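Local coordinates for protein sialyltransferase 0160 (Photobacterium damselae, PDB 4R84) that catalyses the transfer of sialic acid from a CMP-sialic acid donor to an acceptor sugar, working as a GT-B-fold glycosyltransferase, at residues L129-Q134 with V152-V157; V122-A127 with F201-A206; I230-D235 with T290-L295. All coordinates share one frame; numbering follows the deposited sequence.

Interaction 1 of 3, residues L129-Q134 with V152-V157; sequences LPSLQQ and VSWKRV. With CSF (cytidine-5'-monophosphate-3-fluoro-N-acetyl-neuraminic acid), chain E.
Trp154 and Ser131 meet because both first torsions place the outer group beside the backbone N: chi1 of -72° lays the indole against the helix, and chi1 of -60° sets the Ser131 hydroxyl over it. The CB of Ser131 stands almost exactly on the normal of the five-membered ring, 3.8 Å from the centroid of the Trp154 pyrrole, a CH-pi contact. Serine suits this place, being small enough for the helix to come close to the ring. On the opposite face, CG1 of Val152 from the same strand sits over the ring centre, so the indole is held between a methyl and a serine.

Its edge is used as well. Gln134, extended beyond CG, carries its amide past the indole, and Trp154 NE1 donates to Gln134 OE1 at 2.9 Å, with an N-H...O angle of 156°. The oxygen lies near the ring plane, while the donor is tilted modestly from the carbonyl plane. This bond satisfies the one polar atom of the indole and fixes the ring's rotation.

Ser131 OG receives a hydrogen from a water at 2.8 Å, and the same water accepts from Arg156 N, tying the helix to the loop beyond the strand. Next to this water bridge, Val157 CG2 packs on Ser131 CB at 3.7 Å and on Leu132 CD2. Arg156, bent at chi3, reaches the donor analogue, where its NH1 donates to O2' of the bound CMP-3-fluoro-sialic acid at 3.0 Å.

The contact joins the helix and second strand of a beta-alpha-beta unit formed by strand 106-125, helix 129-144 and strand 149-154. Asp125 of the first strand hydrogen-bonds Ser131 OG, while helices 330-340 and 434-438 pack against Leu132.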
loop_
_atom_site.group_PDB
_atom_site.type_symbol
_atom_site.label_atom_id
_atom_site.label_comp_id
_atom_site.label_asym_id
_atom_site.label_seq_id
_atom_site.Cartn_x
_atom_site.Cartn_y
_atom_site.Cartn_z
ATOM N N LEU A 129 -2.374 -2.180 -6.578
ATOM C CA LEU A 129 -1.122 -1.726 -5.985
ATOM C C LEU A 129 -1.300 -1.126 -4.566
ATOM O O LEU A 129 -0.601 -1.544 -3.641
ATOM C CB LEU A 129 -0.444 -0.717 -6.937
ATOM C CG LEU A 129 0.956 -0.296 -6.487
ATOM C CD1 LEU A 129 1.793 -1.532 -6.163
ATOM C CD2 LEU A 129 1.600 0.573 -7.567
ATOM N N PRO A 130 -2.267 -0.207 -4.371
ATOM C CA PRO A 130 -2.465 0.273 -2.993
ATOM C C PRO A 130 -2.819 -0.846 -2.034
ATOM O O PRO A 130 -2.275 -0.908 -0.935
ATOM C CB PRO A 130 -3.621 1.278 -3.133
ATOM C CG PRO A 130 -3.496 1.762 -4.580
ATOM C CD PRO A 130 -3.145 0.505 -5.322
ATOM N N SER A 131 -3.691 -1.756 -2.448
ATOM C CA SER A 131 -4.062 -2.865 -1.556
ATOM C C SER A 131 -2.861 -3.757 -1.207
ATOM O O SER A 131 -2.722 -4.182 -0.063
ATOM C CB SER A 131 -5.171 -3.714 -2.185
ATOM O OG SER A 131 -6.317 -2.924 -2.427
ATOM N N LEU A 132 -1.999 -4.037 -2.184
ATOM C CA LEU A 132 -0.840 -4.889 -1.957
ATOM C C LEU A 132 0.161 -4.224 -1.003
ATOM O O LEU A 132 0.703 -4.876 -0.110
ATOM C CB LEU A 132 -0.160 -5.246 -3.286
ATOM C CG LEU A 132 -1.004 -6.109 -4.238
ATOM C CD1 LEU A 132 -0.323 -6.196 -5.600
ATOM C CD2 LEU A 132 -1.181 -7.500 -3.672
ATOM N N GLN A 133 0.392 -2.931 -1.183
ATOM C CA GLN A 133 1.263 -2.173 -0.278
ATOM C C GLN A 133 0.684 -2.171 1.123
ATOM O O GLN A 133 1.397 -2.354 2.107
ATOM C CB GLN A 133 1.418 -0.737 -0.754
ATOM C CG GLN A 133 2.260 -0.604 -2.012
ATOM C CD GLN A 133 3.753 -0.545 -1.733
ATOM O OE1 GLN A 133 4.189 -0.052 -0.688
ATOM N NE2 GLN A 133 4.550 -1.038 -2.679
ATOM N N GLN A 134 -0.621 -1.971 1.191
ATOM C CA GLN A 134 -1.314 -1.932 2.474
ATOM C C GLN A 134 -1.249 -3.291 3.156
ATOM O O GLN A 134 -1.098 -3.364 4.370
ATOM C CB GLN A 134 -2.756 -1.479 2.261
ATOM C CG GLN A 134 -2.867 0.012 1.885
ATOM C CD GLN A 134 -4.225 0.364 1.332
ATOM O OE1 GLN A 134 -5.196 -0.348 1.560
ATOM N NE2 GLN A 134 -4.297 1.460 0.573
ATOM N N VAL A 152 -11.159 -3.188 6.712
ATOM C CA VAL A 152 -10.586 -3.318 5.364
ATOM C C VAL A 152 -11.656 -3.477 4.289
ATOM O O VAL A 152 -12.481 -4.394 4.342
ATOM C CB VAL A 152 -9.613 -4.516 5.275
ATOM C CG1 VAL A 152 -9.064 -4.642 3.835
ATOM C CG2 VAL A 152 -8.421 -4.370 6.255
ATOM N N SER A 153 -11.608 -2.589 3.296
ATOM C CA SER A 153 -12.488 -2.660 2.129
ATOM C C SER A 153 -11.665 -2.631 0.870
ATOM O O SER A 153 -11.307 -1.554 0.396
ATOM C CB SER A 153 -13.474 -1.491 2.122
ATOM O OG SER A 153 -14.423 -1.660 3.164
ATOM N N TRP A 154 -11.373 -3.820 0.345
ATOM C CA TRP A 154 -10.556 -3.996 -0.848
ATOM C C TRP A 154 -11.358 -4.716 -1.913
ATOM O O TRP A 154 -11.980 -5.733 -1.636
ATOM C CB TRP A 154 -9.316 -4.823 -0.550
ATOM C CG TRP A 154 -8.254 -4.173 0.254
ATOM C CD1 TRP A 154 -8.013 -2.839 0.395
ATOM C CD2 TRP A 154 -7.274 -4.855 1.035
ATOM N NE1 TRP A 154 -6.924 -2.655 1.236
ATOM C CE2 TRP A 154 -6.459 -3.879 1.638
ATOM C CE3 TRP A 154 -7.022 -6.209 1.307
ATOM C CZ2 TRP A 154 -5.392 -4.208 2.479
ATOM C CZ3 TRP A 154 -5.958 -6.537 2.141
ATOM C CH2 TRP A 154 -5.159 -5.538 2.720
ATOM N N LYS A 155 -11.315 -4.225 -3.140
ATOM C CA LYS A 155 -12.107 -4.856 -4.189
ATOM C C LYS A 155 -11.407 -6.062 -4.805
ATOM O O LYS A 155 -12.067 -7.030 -5.191
ATOM C CB LYS A 155 -12.441 -3.824 -5.274
ATOM C CG LYS A 155 -13.549 -4.281 -6.224
ATOM C CD LYS A 155 -14.183 -3.086 -6.930
ATOM C CE LYS A 155 -15.149 -3.529 -8.026
ATOM N NZ LYS A 155 -14.406 -4.195 -9.158
ATOM N N ARG A 156 -10.078 -6.017 -4.887
ATOM C CA ARG A 156 -9.338 -7.029 -5.650
ATOM C C ARG A 156 -8.611 -8.033 -4.753
ATOM O O ARG A 156 -8.496 -9.207 -5.087
ATOM C CB ARG A 156 -8.350 -6.364 -6.608
ATOM C CG ARG A 156 -8.995 -5.536 -7.733
ATOM C CD ARG A 156 -8.077 -5.478 -8.955
ATOM N NE ARG A 156 -7.795 -6.827 -9.436
ATOM C CZ ARG A 156 -6.815 -7.134 -10.280
ATOM N NH1 ARG A 156 -6.009 -6.180 -10.731
ATOM N NH2 ARG A 156 -6.636 -8.397 -10.659
ATOM N N VAL A 157 -8.082 -7.564 -3.635
ATOM C CA VAL A 157 -7.432 -8.462 -2.687
ATOM C C VAL A 157 -8.427 -9.030 -1.678
ATOM O O VAL A 157 -9.110 -8.285 -0.955
ATOM C CB VAL A 157 -6.294 -7.754 -1.953
ATOM C CG1 VAL A 157 -5.686 -8.682 -0.897
ATOM C CG2 VAL A 157 -5.245 -7.306 -2.944
HETATM C C5A CSF E . -7.915 0.827 -19.169
HETATM C C4A CSF E . -8.215 0.671 -17.684
HETATM C C2A CSF E . -7.787 -1.813 -17.922
HETATM O O6A CSF E . -7.478 -1.540 -19.302
HETATM C C6A CSF E . -6.922 -0.257 -19.568
HETATM C C3A CSF E . -8.742 -0.736 -17.377
HETATM O O4A CSF E . -9.180 1.660 -17.302
HETATM N N5A CSF E . -7.337 2.130 -19.413
HETATM C C7A CSF E . -6.652 -0.182 -21.057
HETATM C C8A CSF E . -5.652 -1.250 -21.463
HETATM C C9A CSF E . -5.219 -1.047 -22.910
HETATM O O9A CSF E . -4.255 -2.053 -23.216
HETATM O O8A CSF E . -4.504 -1.120 -20.625
HETATM O O7A CSF E . -7.869 -0.409 -21.771
HETATM C C1A CSF E . -8.451 -3.171 -17.834
HETATM O OBA CSF E . -8.702 -3.641 -16.707
HETATM O OAA CSF E . -8.748 -3.787 -18.886
HETATM O O1A CSF E . -6.638 -1.822 -17.073
HETATM O O2A CSF E . -4.175 -1.545 -16.829
HETATM N N1 CSF E . -3.479 -7.230 -15.288
HETATM C C2 CSF E . -2.713 -8.388 -15.083
HETATM N N3 CSF E . -2.204 -9.055 -16.144
HETATM C C4 CSF E . -2.434 -8.591 -17.391
HETATM C C5 CSF E . -3.205 -7.448 -17.606
HETATM C C6 CSF E . -3.738 -6.771 -16.515
HETATM C "C3'" CSF E . -3.434 -4.317 -13.902
HETATM C "C2'" CSF E . -3.049 -5.683 -13.399
HETATM C "C1'" CSF E . -4.050 -6.572 -14.101
HETATM O "O4'" CSF E . -5.158 -5.750 -14.479
HETATM C "C4'" CSF E . -4.939 -4.432 -13.979
HETATM P PA CSF E . -5.204 -2.534 -17.316
HETATM O "O5'" CSF E . -5.123 -3.697 -16.238
HETATM C "C5'" CSF E . -5.570 -3.426 -14.918
HETATM O "O3'" CSF E . -2.972 -3.289 -13.034
HETATM O "O2'" CSF E . -3.314 -5.790 -11.994
HETATM N N4 CSF E . -1.925 -9.257 -18.456
HETATM O O2 CSF E . -2.512 -8.792 -13.907
HETATM O O3A CSF E . -5.084 -3.171 -18.674
HETATM C C10 CSF E . -7.802 2.975 -20.336
HETATM O O10 CSF E . -8.813 2.750 -20.987
HETATM C C11 CSF E . -6.985 4.221 -20.539
HETATM F F3A CSF E . -9.976 -0.919 -17.957
HETATM O O HOH W 1 -8.230 -4.063 -4.076
#

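Interaction 2 of 3, residues V122-A127 with F201-A206; sequences VYIDHA and FYTNTA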
loop_
_atom_site.group_PDB
_atom_site.type_symbol
_atom_site.label_atom_id
_atom_site.label_comp_id
_atom_site.label_asym_id
_atom_site.label_seq_id
_atom_site.Cartn_x
_atom_site.Cartn_y
_atom_site.Cartn_z
ATOM N N VAL A 122 -7.820 2.071 8.952
ATOM C CA VAL A 122 -8.909 1.936 7.968
ATOM C C VAL A 122 -8.305 1.877 6.579
ATOM O O VAL A 122 -7.563 2.774 6.205
ATOM C CB VAL A 122 -9.897 3.106 8.076
ATOM C CG1 VAL A 122 -11.044 2.990 7.041
ATOM C CG2 VAL A 122 -10.488 3.140 9.496
ATOM N N TYR A 123 -8.628 0.811 5.839
ATOM C CA TYR A 123 -8.033 0.532 4.531
ATOM C C TYR A 123 -9.108 0.504 3.463
ATOM O O TYR A 123 -10.080 -0.217 3.603
ATOM C CB TYR A 123 -7.295 -0.815 4.567
ATOM C CG TYR A 123 -6.136 -0.837 5.524
ATOM C CD1 TYR A 123 -6.326 -1.101 6.892
ATOM C CD2 TYR A 123 -4.866 -0.583 5.078
ATOM C CE1 TYR A 123 -5.242 -1.111 7.772
ATOM C CE2 TYR A 123 -3.784 -0.592 5.927
ATOM C CZ TYR A 123 -3.986 -0.841 7.285
ATOM O OH TYR A 123 -2.899 -0.849 8.122
ATOM N N ILE A 124 -8.937 1.299 2.401
ATOM C CA ILE A 124 -9.939 1.369 1.341
ATOM C C ILE A 124 -9.260 1.424 -0.015
ATOM O O ILE A 124 -8.451 2.320 -0.250
ATOM C CB ILE A 124 -10.837 2.602 1.478
ATOM C CG1 ILE A 124 -11.418 2.698 2.889
ATOM C CG2 ILE A 124 -11.977 2.556 0.432
ATOM C CD1 ILE A 124 -11.874 4.089 3.244
ATOM N N ASP A 125 -9.572 0.478 -0.895
ATOM C CA ASP A 125 -8.994 0.507 -2.246
ATOM C C ASP A 125 -9.780 -0.369 -3.193
ATOM O O ASP A 125 -10.293 -1.412 -2.806
ATOM C CB ASP A 125 -7.543 0.047 -2.242
ATOM C CG ASP A 125 -6.910 0.106 -3.629
ATOM O OD1 ASP A 125 -7.141 1.099 -4.348
ATOM O OD2 ASP A 125 -6.179 -0.834 -3.986
ATOM N N HIS A 126 -9.835 0.051 -4.453
ATOM C CA HIS A 126 -10.538 -0.713 -5.462
ATOM C C HIS A 126 -9.568 -1.227 -6.530
ATOM O O HIS A 126 -9.979 -1.904 -7.460
ATOM C CB HIS A 126 -11.619 0.144 -6.121
ATOM C CG HIS A 126 -11.074 1.237 -6.989
ATOM N ND1 HIS A 126 -10.458 2.361 -6.477
ATOM C CD2 HIS A 126 -11.043 1.371 -8.338
ATOM C CE1 HIS A 126 -10.079 3.142 -7.473
ATOM N NE2 HIS A 126 -10.417 2.562 -8.612
ATOM N N ALA A 127 -8.291 -0.905 -6.387
ATOM C CA ALA A 127 -7.289 -1.300 -7.375
ATOM C C ALA A 127 -6.421 -2.449 -6.842
ATOM O O ALA A 127 -6.900 -3.295 -6.079
ATOM C CB ALA A 127 -6.432 -0.109 -7.758
ATOM N N PHE A 201 -5.688 6.361 8.124
ATOM C CA PHE A 201 -6.297 6.036 6.838
ATOM C C PHE A 201 -5.253 5.549 5.847
ATOM O O PHE A 201 -4.129 6.041 5.853
ATOM C CB PHE A 201 -6.998 7.250 6.232
ATOM C CG PHE A 201 -8.271 7.630 6.919
ATOM C CD1 PHE A 201 -9.323 6.722 7.027
ATOM C CD2 PHE A 201 -8.450 8.925 7.379
ATOM C CE1 PHE A 201 -10.517 7.097 7.640
ATOM C CE2 PHE A 201 -9.647 9.304 7.985
ATOM C CZ PHE A 201 -10.679 8.384 8.107
ATOM N N TYR A 202 -5.637 4.582 5.019
ATOM C CA TYR A 202 -4.790 4.072 3.940
ATOM C C TYR A 202 -5.648 3.910 2.717
ATOM O O TYR A 202 -6.594 3.119 2.737
ATOM C CB TYR A 202 -4.175 2.719 4.308
ATOM C CG TYR A 202 -3.387 2.723 5.595
ATOM C CD1 TYR A 202 -4.032 2.660 6.832
ATOM C CD2 TYR A 202 -1.999 2.764 5.574
ATOM C CE1 TYR A 202 -3.309 2.659 8.021
ATOM C CE2 TYR A 202 -1.262 2.755 6.762
ATOM C CZ TYR A 202 -1.931 2.712 7.975
ATOM O OH TYR A 202 -1.218 2.701 9.164
ATOM N N THR A 203 -5.353 4.640 1.649
ATOM C CA THR A 203 -6.210 4.504 0.481
ATOM C C THR A 203 -5.469 4.908 -0.782
ATOM O O THR A 203 -4.255 5.117 -0.771
ATOM C CB THR A 203 -7.523 5.310 0.649
ATOM O OG1 THR A 203 -8.457 4.925 -0.370
ATOM C CG2 THR A 203 -7.290 6.819 0.594
ATOM N N ASN A 204 -6.235 4.943 -1.867
ATOM C CA ASN A 204 -5.791 5.191 -3.230
ATOM C C ASN A 204 -5.686 6.691 -3.490
ATOM O O ASN A 204 -6.618 7.433 -3.207
ATOM C CB ASN A 204 -6.813 4.498 -4.155
ATOM C CG ASN A 204 -6.482 4.587 -5.614
ATOM O OD1 ASN A 204 -6.223 5.657 -6.142
ATOM N ND2 ASN A 204 -6.556 3.448 -6.297
ATOM N N THR A 205 -4.535 7.152 -3.983
ATOM C CA THR A 205 -4.333 8.595 -4.139
ATOM C C THR A 205 -5.370 9.234 -5.074
ATOM O O THR A 205 -5.940 10.274 -4.749
ATOM C CB THR A 205 -2.928 8.908 -4.673
ATOM O OG1 THR A 205 -1.960 8.378 -3.770
ATOM C CG2 THR A 205 -2.731 10.411 -4.802
ATOM N N ALA A 206 -5.594 8.620 -6.231
ATOM C CA ALA A 206 -6.501 9.214 -7.221
ATOM C C ALA A 206 -7.915 9.357 -6.657
ATOM O O ALA A 206 -8.652 10.275 -7.019
ATOM C CB ALA A 206 -6.506 8.385 -8.528
#
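Tyr123 and Tyr202 lay one phenol face against the other in an offset stack, centroids 4.3 Å apart and planes only 10° from parallel. The faces are slid so that Tyr123 CE2 stands over the Tyr202 face toward its rim, and Tyr202 CD1 likewise over the Tyr123 face. The edge of Tyr202 meets the backbone O of Val122 near the ring plane. Paired positions and like first torsions carry the two side chains alongside each other, so two flat rings can stack face to face. Their hydroxyls are anchored separately, Tyr123 to Glu121 and Tyr202 to Glu200.

The opposite face carries Val122, Phe201, Ile124 and Thr203; Val122 CB packs against Phe201 CD1 at 3.8 Å, where Ile215 of helix 213-219 touches both residues.

Between these faces, Tyr202 N donates to Val122 O at 2.9 Å and Ile124 N to Tyr202 O at 3.0 Å, making Tyr202 the residue that bonds through both its backbone groups. Further along, a side chain takes over: Thr203 OG1, anti to its own N (chi1 -167°), donates to Ile124 O at 2.6 Å from above the carbonyl plane.

At the strand ends, Asp125 OD1 accepts from two directions. Asn204 ND2 meets Asp125 OD1 at 3.1 Å, nearly along the C-O bond. Ala127 N approaches from above the carboxylate plane, closing an Asx turn. Asn204 ND2 also bonds Asp235, so the amide bridges two acids; Asp125 OD2 is held by Ser131.

Adjacent parallel strands of an alpha/beta sheet, their carboxyl-end loops near the bound nucleotide sugar, fit the Rossmann-type domain of a GT-B enzyme; the Ala127 side chain lies about 7 Å from the donor analogue.

Interaction 3 of 3, residues I230-D235 with T290-L295; sequences ISLYDD and TDYYFL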
loop_
_atom_site.group_PDB
_atom_site.type_symbol
_atom_site.label_atom_id
_atom_site.label_comp_id
_atom_site.label_asym_id
_atom_site.label_seq_id
_atom_site.Cartn_x
_atom_site.Cartn_y
_atom_site.Cartn_z
ATOM N N ILE A 230 -2.578 9.773 7.363
ATOM C CA ILE A 230 -3.181 9.390 6.091
ATOM C C ILE A 230 -2.051 8.902 5.196
ATOM O O ILE A 230 -1.041 9.582 5.077
ATOM C CB ILE A 230 -3.908 10.573 5.423
ATOM C CG1 ILE A 230 -4.981 11.131 6.347
ATOM C CG2 ILE A 230 -4.525 10.155 4.074
ATOM C CD1 ILE A 230 -5.700 12.363 5.779
ATOM N N SER A 231 -2.188 7.704 4.632
ATOM C CA SER A 231 -1.192 7.191 3.674
ATOM C C SER A 231 -1.904 6.991 2.353
ATOM O O SER A 231 -2.861 6.216 2.284
ATOM C CB SER A 231 -0.557 5.876 4.139
ATOM O OG SER A 231 0.218 6.035 5.327
ATOM N N LEU A 232 -1.422 7.667 1.309
ATOM C CA LEU A 232 -2.043 7.599 -0.007
ATOM C C LEU A 232 -1.095 6.910 -0.974
ATOM O O LEU A 232 0.102 7.185 -0.968
ATOM C CB LEU A 232 -2.397 9.007 -0.504
ATOM C CG LEU A 232 -3.297 9.804 0.445
ATOM C CD1 LEU A 232 -3.567 11.187 -0.118
ATOM C CD2 LEU A 232 -4.624 9.085 0.715
ATOM N N TYR A 233 -1.627 5.980 -1.764
ATOM C CA TYR A 233 -0.814 5.199 -2.695
ATOM C C TYR A 233 -1.301 5.372 -4.122
ATOM O O TYR A 233 -2.492 5.236 -4.397
ATOM C CB TYR A 233 -0.856 3.705 -2.340
ATOM C CG TYR A 233 -0.405 3.391 -0.921
ATOM C CD1 TYR A 233 -1.273 3.578 0.157
ATOM C CD2 TYR A 233 0.869 2.904 -0.662
ATOM C CE1 TYR A 233 -0.877 3.284 1.460
ATOM C CE2 TYR A 233 1.281 2.614 0.655
ATOM C CZ TYR A 233 0.404 2.814 1.695
ATOM O OH TYR A 233 0.794 2.533 2.983
ATOM N N ASP A 234 -0.387 5.649 -5.043
ATOM C CA ASP A 234 -0.735 5.583 -6.465
ATOM C C ASP A 234 -1.274 4.217 -6.815
ATOM O O ASP A 234 -0.766 3.222 -6.314
ATOM C CB ASP A 234 0.487 5.825 -7.351
ATOM C CG ASP A 234 0.956 7.248 -7.337
ATOM O OD1 ASP A 234 0.147 8.154 -7.058
ATOM O OD2 ASP A 234 2.157 7.451 -7.624
ATOM N N ASP A 235 -2.267 4.139 -7.696
ATOM C CA ASP A 235 -2.679 2.805 -8.133
ATOM C C ASP A 235 -2.044 2.394 -9.454
ATOM O O ASP A 235 -2.101 1.231 -9.832
ATOM C CB ASP A 235 -4.195 2.665 -8.190
ATOM C CG ASP A 235 -4.849 3.612 -9.139
ATOM O OD1 ASP A 235 -4.152 4.437 -9.752
ATOM O OD2 ASP A 235 -6.090 3.515 -9.264
ATOM N N THR A 290 0.262 13.377 6.388
ATOM C CA THR A 290 -0.001 12.628 5.167
ATOM C C THR A 290 1.276 12.252 4.438
ATOM O O THR A 290 2.163 13.085 4.266
ATOM C CB THR A 290 -0.868 13.450 4.178
ATOM O OG1 THR A 290 -2.090 13.838 4.809
ATOM C CG2 THR A 290 -1.172 12.651 2.895
ATOM N N ASP A 291 1.350 10.997 4.008
ATOM C CA ASP A 291 2.390 10.547 3.092
ATOM C C ASP A 291 1.744 10.246 1.748
ATOM O O ASP A 291 0.726 9.540 1.705
ATOM C CB ASP A 291 3.086 9.293 3.611
ATOM C CG ASP A 291 3.840 9.528 4.898
ATOM O OD1 ASP A 291 4.412 10.622 5.073
ATOM O OD2 ASP A 291 3.851 8.604 5.735
ATOM N N TYR A 292 2.333 10.761 0.669
ATOM C CA TYR A 292 1.926 10.395 -0.687
ATOM C C TYR A 292 2.956 9.428 -1.233
ATOM O O TYR A 292 4.097 9.830 -1.475
ATOM C CB TYR A 292 1.855 11.612 -1.616
ATOM C CG TYR A 292 0.965 12.751 -1.183
ATOM C CD1 TYR A 292 -0.394 12.769 -1.499
ATOM C CD2 TYR A 292 1.495 13.840 -0.516
ATOM C CE1 TYR A 292 -1.200 13.839 -1.133
ATOM C CE2 TYR A 292 0.703 14.909 -0.142
ATOM C CZ TYR A 292 -0.644 14.906 -0.447
ATOM O OH TYR A 292 -1.431 15.974 -0.057
ATOM N N TYR A 293 2.592 8.157 -1.386
ATOM C CA TYR A 293 3.527 7.190 -1.932
ATOM C C TYR A 293 3.385 7.171 -3.438
ATOM O O TYR A 293 2.360 6.734 -3.963
ATOM C CB TYR A 293 3.288 5.800 -1.348
ATOM C CG TYR A 293 3.729 5.745 0.086
ATOM C CD1 TYR A 293 5.075 5.651 0.407
ATOM C CD2 TYR A 293 2.802 5.839 1.123
ATOM C CE1 TYR A 293 5.492 5.621 1.720
ATOM C CE2 TYR A 293 3.215 5.820 2.451
ATOM C CZ TYR A 293 4.563 5.711 2.731
ATOM O OH TYR A 293 5.007 5.686 4.024
ATOM N N PHE A 294 4.429 7.649 -4.109
ATOM C CA PHE A 294 4.491 7.674 -5.568
ATOM C C PHE A 294 5.164 6.395 -6.074
ATOM O O PHE A 294 6.240 6.040 -5.604
ATOM C CB PHE A 294 5.299 8.884 -6.052
ATOM C CG PHE A 294 4.566 10.196 -6.017
ATOM C CD1 PHE A 294 4.333 10.850 -4.811
ATOM C CD2 PHE A 294 4.191 10.825 -7.205
ATOM C CE1 PHE A 294 3.688 12.068 -4.782
ATOM C CE2 PHE A 294 3.550 12.047 -7.184
ATOM C CZ PHE A 294 3.295 12.672 -5.969
ATOM N N LEU A 295 4.560 5.704 -7.036
ATOM C CA LEU A 295 5.266 4.594 -7.684
ATOM C C LEU A 295 6.523 5.095 -8.413
ATOM O O LEU A 295 7.525 4.382 -8.484
ATOM C CB LEU A 295 4.336 3.795 -8.598
ATOM C CG LEU A 295 3.493 4.416 -9.690
ATOM C CD1 LEU A 295 4.309 4.546 -10.968
ATOM C CD2 LEU A 295 2.305 3.515 -9.908
HETATM O O HOH W 2 2.476 4.848 6.162
HETATM O O HOH W 3 0.549 9.180 -3.978
#
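Leu232 and Tyr293 share the shortest rung of a parallel strand pair in the Rossmann-like sheet of this GT-B enzyme, Tyr293 N donating to Leu232 O at 2.7 Å. Three further backbone bonds complete the ladder: Asp291 N to Ile230 O, Leu232 N to Asp291 O, and Asp234 N to Tyr293 O. The axes of strands 230-233 and 290-294 lie 15° apart in direction, 4.8 Å at closest approach.

Apolar contacts flank the ladder on both faces. On one, Leu232 CD1 reaches Tyr292 CE1 at 3.7 Å and comes near Thr290 CG2, a methyl that stands over the centre of the Tyr292 ring. Branched and aromatic residues suit this buried face, and the Tyr292 hydroxyl is satisfied by His285. On the other, Tyr233 and Tyr293 lie side by side with planes 16° apart, but are slid so far that they barely overlap: Tyr293 CD2 sits over the rim of Tyr233, 3.6 Å from its CE2. The edge of Tyr293 turns toward Leu232 O and Ser231 CB.

Water and charge contribute as well. A water lies 2.7 Å from Ser231 OG and makes a weak bond with Tyr293 OH. The Asp291 carboxylate forms a salt bridge with Lys318, on the neighbouring strand 317-319.

Past the last rung the pairing continues through a side chain. The first torsion of Asp234 swings its carboxylate across to the other strand's end, and its OD2 also bonds Tyr240 of helix 237-246. Leu295 N donates to Asp234 OD2 at 3.0 Å, meeting the oxygen on its anti side, 25° out of the carboxylate plane.

All three contacts reach the same sheet: interactions 2 and 3 pair its strands, and interaction 1 sets helix 129-144 against the end of strand 149-154. Interaction 1 is nested along the chain inside the loop closed by interaction 2, and interaction 3 follows both. The centre of interaction 2 lies about 7 Å from that of interaction 1 and about 9 Å from that of interaction 3; the outer two are about 13 Å apart. Strands 149-154, 106-125, 197-204, 225-233 and 290-294 lie side by side in that order. Pro130 and Gln133 of the helix pack on Tyr233. The carboxyl ends of these strands face the bound donor analogue, to which Arg156 is bonded.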